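ATP synthase subunit s, mitochondrial (Bos taurus, PDB 3E4G) regulates mitochondrial ATP synthase, is needed for its proton conduction and facilitates energy-driven ATP synthesis by blocking a proton leak through an alternative exit pathway. Local coordinates at residues Ser71-Ile76 and Cys93-Ile98. The protein carries 1 engineered substitution. Residues are numbered along the deposited sequence; the frame is centred on the assembly and turned at random.
Sequences SCIMSI and CKCHYI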
loop_
_atom_site.group_PDB
_atom_site.type_symbol
_atom_site.label_atom_id
_atom_site.label_comp_id
_atom_site.label_asym_id
_atom_site.label_seq_id
_atom_site.Cartn_x
_atom_site.Cartn_y
_atom_site.Cartn_z
ATOM N N SER A 71 -6.953 -6.040 6.612
ATOM C CA SER A 71 -6.249 -6.904 5.671
ATOM C C SER A 71 -5.053 -7.551 6.358
ATOM O O SER A 71 -4.446 -6.969 7.271
ATOM C CB SER A 71 -5.804 -6.064 4.493
ATOM O OG SER A 71 -4.952 -6.747 3.599
ATOM N N CYS A 72 -4.650 -8.719 5.851
ATOM C CA CYS A 72 -3.457 -9.440 6.388
ATOM C C CYS A 72 -2.228 -9.224 5.582
ATOM O O CYS A 72 -1.231 -9.963 5.788
ATOM C CB CYS A 72 -3.793 -10.967 6.547
ATOM S SG CYS A 72 -4.027 -11.812 4.979
ATOM N N ILE A 73 -2.169 -8.204 4.728
ATOM C CA ILE A 73 -0.941 -7.933 3.986
ATOM C C ILE A 73 0.185 -7.594 4.957
ATOM O O ILE A 73 0.033 -6.958 5.999
ATOM C CB ILE A 73 -1.139 -6.833 2.940
ATOM C CG1 ILE A 73 -1.592 -5.496 3.571
ATOM C CG2 ILE A 73 -2.064 -7.312 1.834
ATOM C CD1 ILE A 73 -1.794 -4.400 2.470
ATOM N N MET A 74 1.400 -8.017 4.530
ATOM C CA MET A 74 2.624 -7.728 5.343
ATOM C C MET A 74 3.833 -7.918 4.526
ATOM O O MET A 74 3.874 -8.798 3.679
ATOM C CB MET A 74 2.638 -8.378 6.583
ATOM C CG MET A 74 2.720 -9.663 6.381
ATOM S SD MET A 74 2.729 -10.569 8.026
ATOM C CE MET A 74 3.792 -9.603 9.031
ATOM N N SER A 75 4.887 -7.229 4.883
ATOM C CA SER A 75 6.250 -7.445 4.498
ATOM C C SER A 75 6.447 -7.855 3.073
ATOM O O SER A 75 6.278 -7.033 2.122
ATOM C CB SER A 75 6.963 -8.360 5.564
ATOM O OG SER A 75 6.442 -9.696 5.492
ATOM N N ILE A 76 6.929 -9.057 2.865
ATOM C CA ILE A 76 7.322 -9.448 1.526
ATOM C C ILE A 76 6.076 -9.579 0.616
ATOM O O ILE A 76 6.251 -9.648 -0.611
ATOM C CB ILE A 76 8.354 -10.572 1.455
ATOM C CG1 ILE A 76 7.658 -11.734 2.070
ATOM C CG2 ILE A 76 9.708 -10.124 2.009
ATOM C CD1 ILE A 76 6.148 -11.970 2.252
ATOM N N CYS A 93 -5.605 0.624 6.402
ATOM C CA CYS A 93 -6.472 0.907 7.551
ATOM C C CYS A 93 -6.680 -0.382 8.312
ATOM O O CYS A 93 -7.130 -1.385 7.751
ATOM C CB CYS A 93 -7.815 1.481 7.036
ATOM S SG CYS A 93 -8.997 1.806 8.339
ATOM N N LYS A 94 -6.350 -0.374 9.610
ATOM C CA LYS A 94 -6.567 -1.572 10.445
ATOM C C LYS A 94 -5.870 -2.775 9.771
ATOM O O LYS A 94 -6.404 -3.881 9.663
ATOM C CB LYS A 94 -8.057 -1.845 10.662
ATOM C CG LYS A 94 -8.727 -0.776 11.477
ATOM C CD LYS A 94 -10.259 -0.971 11.692
ATOM C CE LYS A 94 -11.060 -0.639 10.475
ATOM N NZ LYS A 94 -12.557 -0.423 10.822
ATOM N N CYS A 95 -4.612 -2.520 9.337
ATOM C CA CYS A 95 -3.715 -3.578 8.804
ATOM C C CYS A 95 -2.791 -3.933 9.948
ATOM O O CYS A 95 -1.771 -3.289 10.196
ATOM C CB CYS A 95 -2.967 -3.141 7.577
ATOM S SG CYS A 95 -4.012 -2.890 6.137
ATOM N N HIS A 96 -3.191 -4.930 10.746
ATOM C CA HIS A 96 -2.529 -5.193 12.028
ATOM C C HIS A 96 -1.153 -5.767 11.888
ATOM O O HIS A 96 -0.391 -5.758 12.871
ATOM C CB HIS A 96 -3.450 -5.979 12.909
ATOM C CG HIS A 96 -4.777 -5.267 13.171
ATOM N ND1 HIS A 96 -4.874 -3.972 13.596
ATOM C CD2 HIS A 96 -6.034 -5.688 12.896
ATOM C CE1 HIS A 96 -6.157 -3.656 13.664
ATOM N NE2 HIS A 96 -6.882 -4.691 13.272
ATOM N N TYR A 97 -0.779 -6.273 10.721
ATOM C CA TYR A 97 0.527 -6.888 10.519
ATOM C C TYR A 97 1.513 -5.946 9.900
ATOM O O TYR A 97 2.710 -6.310 9.852
ATOM C CB TYR A 97 0.402 -8.137 9.691
ATOM C CG TYR A 97 -0.491 -9.173 10.273
ATOM C CD1 TYR A 97 0.003 -10.099 11.084
ATOM C CD2 TYR A 97 -1.775 -9.327 9.837
ATOM C CE1 TYR A 97 -0.844 -11.079 11.645
ATOM C CE2 TYR A 97 -2.645 -10.255 10.336
ATOM C CZ TYR A 97 -2.186 -11.099 11.245
ATOM O OH TYR A 97 -2.968 -12.116 11.782
ATOM N N ILE A 98 1.099 -4.802 9.370
ATOM C CA ILE A 98 1.996 -3.785 8.744
ATOM C C ILE A 98 2.983 -3.317 9.800
ATOM O O ILE A 98 2.584 -3.120 10.980
ATOM C CB ILE A 98 1.143 -2.622 8.075
ATOM C CG1 ILE A 98 0.358 -3.179 6.917
ATOM C CG2 ILE A 98 1.999 -1.349 7.743
ATOM C CD1 ILE A 98 -0.200 -2.330 5.827
HETATM O O HOH W 1 -1.815 -6.254 7.954
HETATM O O HOH W 2 -5.347 -6.742 9.929
#
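Tyr97 and Met74 cross at a slant where two neighbouring loops meet. Met74 SD sits 4.9 Å from the centroid of the Tyr97 ring, 47° off the ring normal. This is an oblique Met-aromatic contact. The Met74 chain bends at its last torsion (chi3 -42°), and its methyl CE comes to 3.8 Å from Tyr97 CB. Along the CD2-CE2 side of the ring, Tyr97 CE2 meets Cys72 CB at 4.0 Å; at its tip, Tyr97 OH makes a weak hydrogen bond with Asn7 ND2 of helix 2-11. An alanine in place of Tyr97 would probably leave Met74 SD without its aromatic partner, open a gap beside Cys72 and cost Asn7 this bond.

The tightly packed part lies on the buried side. There, in one of the two conformers of Ile98, Ile73 and Ile98 run side by side in the same direction, with Ile73 CG1 4.1 Å from Ile98 CD1. Ser71 CB rests against Cys95 SG. Ser71 OG turns from the contact to Cys34 O.

Between the loops, one water donates to Ser71 O (2.8 Å) and Ile73 O and accepts from Tyr97 N; it lies at the ring edge of Tyr97. Toward Lys94 and the exposed His96 the contact is looser. There a second water accepts from His96 N (2.9 Å) and is within reach of Ser71 O and Lys94 O.

Residues 95-98 form a type I turn leading to helix 100-107. Ser71 lies close to the magnesium site of Gly35 and Thr69. Such stacking of the loops that follow successive parallel strands is typical of the leucine-rich repeat fold, here between repeats 2 and 3.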